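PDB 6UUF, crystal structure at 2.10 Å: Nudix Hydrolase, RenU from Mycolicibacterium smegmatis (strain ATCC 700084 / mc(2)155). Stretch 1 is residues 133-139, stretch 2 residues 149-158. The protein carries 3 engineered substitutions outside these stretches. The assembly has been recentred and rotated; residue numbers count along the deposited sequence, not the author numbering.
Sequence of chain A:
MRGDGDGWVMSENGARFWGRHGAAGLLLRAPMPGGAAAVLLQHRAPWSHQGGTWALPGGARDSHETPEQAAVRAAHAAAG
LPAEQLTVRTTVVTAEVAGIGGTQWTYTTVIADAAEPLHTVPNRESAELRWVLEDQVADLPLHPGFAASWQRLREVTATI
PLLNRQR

Stretch 1 133-139: LEDQVAD
Stretch 2, residues 149-158: SWQRLREVTA

Residues 149-158 form regular helix, with backbone bonds such as Arg 154 N to Trp 150 O (2.9 Å). Against it lies the turning segment 133-139, where Gln 136 N bonds Leu 133 O (2.8 Å), Val 137 N bonds Glu 134 O weakly (3.4 Å), and 137-139 adopt helical phi/psi. The two stretches run in opposite senses: the CA atoms of Glu 134 and Arg 154 are 8.1 Å apart, those of Ala 138 and Trp 150 7.7 Å. Together they bury 332 Å².

Trp 150 (chi1 t, chi2 -121°) points its CA-CB bond toward the turn and contributes the largest buried area; it suits its place by offering both a broad apolar face and an N-H donor. Val 137, also pointing toward its partner with chi1 t, sets CG1 over one face of the indole, 3.7 Å from the centroid of the five-membered ring and 3.4 Å from Trp 150 CE2; a compact branched side chain suits this buried CH-pi contact. Ala 138 CB, a small methyl, adds a lighter contact, 4.0 Å from Trp 150 CD1.

The indole nitrogen is not left unpaired. One water accepts from Trp 150 NE1 (2.8 Å) and from Ala 138 N (3.0 Å) and donates to Glu 134 O (2.8 Å), thus satisfying two donors, giving that weakly bonded acceptor a good partner, and linking the turn to the helix.

At the more exposed side, Asp 135 (chi1 m) starts away from the helix, but its carboxylate returns: OD1 takes hydrogen bonds from Arg 154 NH1 (3.2 Å) and NH2 (3.1 Å), forming a salt bridge between complementary charges. Arg 154, long and flexible, reaches it by bending, with chi1 m, chi2 -101° and chi3 -93°, so OD1 meets the guanidinium edge while Glu 134 C lies over one face. Glu 134 (m, t, chi3 -62°) extends beside the helix, bringing OE2 within 3.3 Å of Thr 157 OG1.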

# COMPACT_ATOMS: atom_id res chain seq x y z
N LEU A 133 -0.25 9.68 -11.84
CA LEU A 133 -1.67 10.02 -12.00
C LEU A 133 -2.52 8.75 -11.88
O LEU A 133 -2.14 7.73 -12.43
CB LEU A 133 -1.93 10.73 -13.32
CG LEU A 133 -1.38 12.16 -13.37
CD1 LEU A 133 -1.37 12.69 -14.80
CD2 LEU A 133 -2.17 13.08 -12.47
N GLU A 134 -3.60 8.82 -11.10
CA GLU A 134 -4.52 7.72 -10.92
C GLU A 134 -4.93 7.00 -12.19
O GLU A 134 -4.97 5.79 -12.24
CB GLU A 134 -5.80 8.21 -10.25
CG GLU A 134 -5.75 8.36 -8.76
CD GLU A 134 -7.15 8.48 -8.16
OE1 GLU A 134 -7.85 9.48 -8.51
OE2 GLU A 134 -7.56 7.57 -7.37
N ASP A 135 -5.25 7.77 -13.23
CA ASP A 135 -5.60 7.21 -14.57
C ASP A 135 -4.46 6.48 -15.25
O ASP A 135 -4.69 5.71 -16.21
CB ASP A 135 -6.07 8.33 -15.52
CG ASP A 135 -7.45 8.90 -15.15
OD1 ASP A 135 -8.37 8.13 -14.82
OD2 ASP A 135 -7.61 10.13 -15.21
N GLN A 136 -3.22 6.76 -14.83
CA GLN A 136 -2.04 6.13 -15.44
C GLN A 136 -1.42 5.00 -14.63
O GLN A 136 -0.51 4.32 -15.14
CB GLN A 136 -1.00 7.20 -15.75
CG GLN A 136 -1.57 8.22 -16.73
CD GLN A 136 -0.51 8.96 -17.47
OE1 GLN A 136 -0.49 8.90 -18.71
NE2 GLN A 136 0.40 9.64 -16.73
N VAL A 137 -1.93 4.74 -13.42
CA VAL A 137 -1.41 3.65 -12.59
C VAL A 137 -1.41 2.30 -13.32
O VAL A 137 -0.40 1.61 -13.31
CB VAL A 137 -2.17 3.56 -11.23
CG1 VAL A 137 -1.91 2.23 -10.51
CG2 VAL A 137 -1.77 4.74 -10.34
N ALA A 138 -2.53 1.95 -13.95
CA ALA A 138 -2.68 0.65 -14.64
C ALA A 138 -1.84 0.49 -15.90
O ALA A 138 -1.76 -0.61 -16.45
CB ALA A 138 -4.14 0.45 -15.02
N ASP A 139 -1.24 1.58 -16.38
CA ASP A 139 -0.26 1.48 -17.47
C ASP A 139 1.02 0.82 -17.04
O ASP A 139 1.72 0.26 -17.87
CB ASP A 139 0.10 2.85 -18.04
CG ASP A 139 -1.11 3.64 -18.58
OD1 ASP A 139 -2.15 3.05 -18.99
OD2 ASP A 139 -1.01 4.88 -18.57
N SER A 149 -6.39 -5.88 -7.45
CA SER A 149 -7.20 -5.00 -6.62
C SER A 149 -7.43 -3.62 -7.15
O SER A 149 -8.32 -2.93 -6.66
CB SER A 149 -6.53 -4.85 -5.25
OG SER A 149 -6.61 -6.10 -4.61
N TRP A 150 -6.60 -3.18 -8.11
CA TRP A 150 -6.57 -1.78 -8.47
C TRP A 150 -7.92 -1.23 -8.88
O TRP A 150 -8.31 -0.15 -8.41
CB TRP A 150 -5.48 -1.52 -9.53
CG TRP A 150 -5.41 -0.08 -9.98
CD1 TRP A 150 -5.57 0.40 -11.26
CD2 TRP A 150 -5.25 1.05 -9.14
NE1 TRP A 150 -5.47 1.76 -11.26
CE2 TRP A 150 -5.26 2.19 -9.97
CE3 TRP A 150 -5.05 1.22 -7.76
CZ2 TRP A 150 -5.11 3.49 -9.47
CZ3 TRP A 150 -4.90 2.52 -7.25
CH2 TRP A 150 -4.93 3.64 -8.12
N GLN A 151 -8.66 -1.93 -9.74
CA GLN A 151 -9.93 -1.35 -10.23
C GLN A 151 -10.88 -1.14 -9.08
O GLN A 151 -11.54 -0.10 -8.99
CB GLN A 151 -10.58 -2.22 -11.32
CG GLN A 151 -12.04 -1.88 -11.69
CD GLN A 151 -12.34 -0.43 -12.12
OE1 GLN A 151 -11.46 0.32 -12.58
NE2 GLN A 151 -13.62 -0.03 -11.98
N ARG A 152 -10.94 -2.13 -8.18
CA ARG A 152 -11.76 -2.03 -7.00
C ARG A 152 -11.34 -0.83 -6.12
O ARG A 152 -12.20 -0.03 -5.75
CB ARG A 152 -11.74 -3.34 -6.24
CG ARG A 152 -12.83 -3.45 -5.16
CD ARG A 152 -14.26 -3.59 -5.73
NE ARG A 152 -15.26 -3.46 -4.64
CZ ARG A 152 -16.11 -2.45 -4.44
NH1 ARG A 152 -16.20 -1.40 -5.28
NH2 ARG A 152 -16.91 -2.49 -3.38
N LEU A 153 -10.04 -0.66 -5.86
CA LEU A 153 -9.56 0.53 -5.15
C LEU A 153 -9.96 1.83 -5.81
O LEU A 153 -10.25 2.80 -5.12
CB LEU A 153 -8.03 0.53 -4.99
CG LEU A 153 -7.59 -0.50 -3.99
CD1 LEU A 153 -6.12 -0.82 -4.11
CD2 LEU A 153 -7.92 -0.03 -2.58
N ARG A 154 -9.93 1.88 -7.14
CA ARG A 154 -10.38 3.09 -7.84
C ARG A 154 -11.84 3.41 -7.57
O ARG A 154 -12.21 4.59 -7.38
CB ARG A 154 -10.19 2.91 -9.32
CG ARG A 154 -8.75 3.02 -9.72
CD ARG A 154 -8.51 4.38 -10.29
NE ARG A 154 -8.67 4.35 -11.72
CZ ARG A 154 -8.68 5.42 -12.50
NH1 ARG A 154 -8.63 6.67 -12.00
NH2 ARG A 154 -8.77 5.23 -13.80
N GLU A 155 -12.69 2.37 -7.58
CA GLU A 155 -14.12 2.56 -7.30
C GLU A 155 -14.29 3.14 -5.88
O GLU A 155 -15.03 4.09 -5.65
CB GLU A 155 -14.88 1.24 -7.46
CG GLU A 155 -14.91 0.75 -8.90
CD GLU A 155 -15.41 -0.68 -9.13
OE1 GLU A 155 -15.70 -1.43 -8.16
OE2 GLU A 155 -15.50 -1.06 -10.32
N VAL A 156 -13.56 2.58 -4.95
CA VAL A 156 -13.53 3.12 -3.61
C VAL A 156 -12.95 4.52 -3.55
O VAL A 156 -13.52 5.39 -2.93
CB VAL A 156 -12.75 2.21 -2.65
CG1 VAL A 156 -12.63 2.85 -1.27
CG2 VAL A 156 -13.45 0.86 -2.55
N THR A 157 -11.83 4.78 -4.18
CA THR A 157 -11.27 6.14 -4.05
C THR A 157 -12.25 7.18 -4.60
O THR A 157 -12.33 8.29 -4.07
CB THR A 157 -9.89 6.27 -4.73
OG1 THR A 157 -9.99 5.80 -6.06
CG2 THR A 157 -8.83 5.44 -4.00
N ALA A 158 -13.00 6.82 -5.64
CA ALA A 158 -13.90 7.77 -6.30
C ALA A 158 -15.06 8.14 -5.41
O ALA A 158 -15.68 9.17 -5.63
CB ALA A 158 -14.41 7.24 -7.64
O HOH W 1 -5.21 3.33 -13.54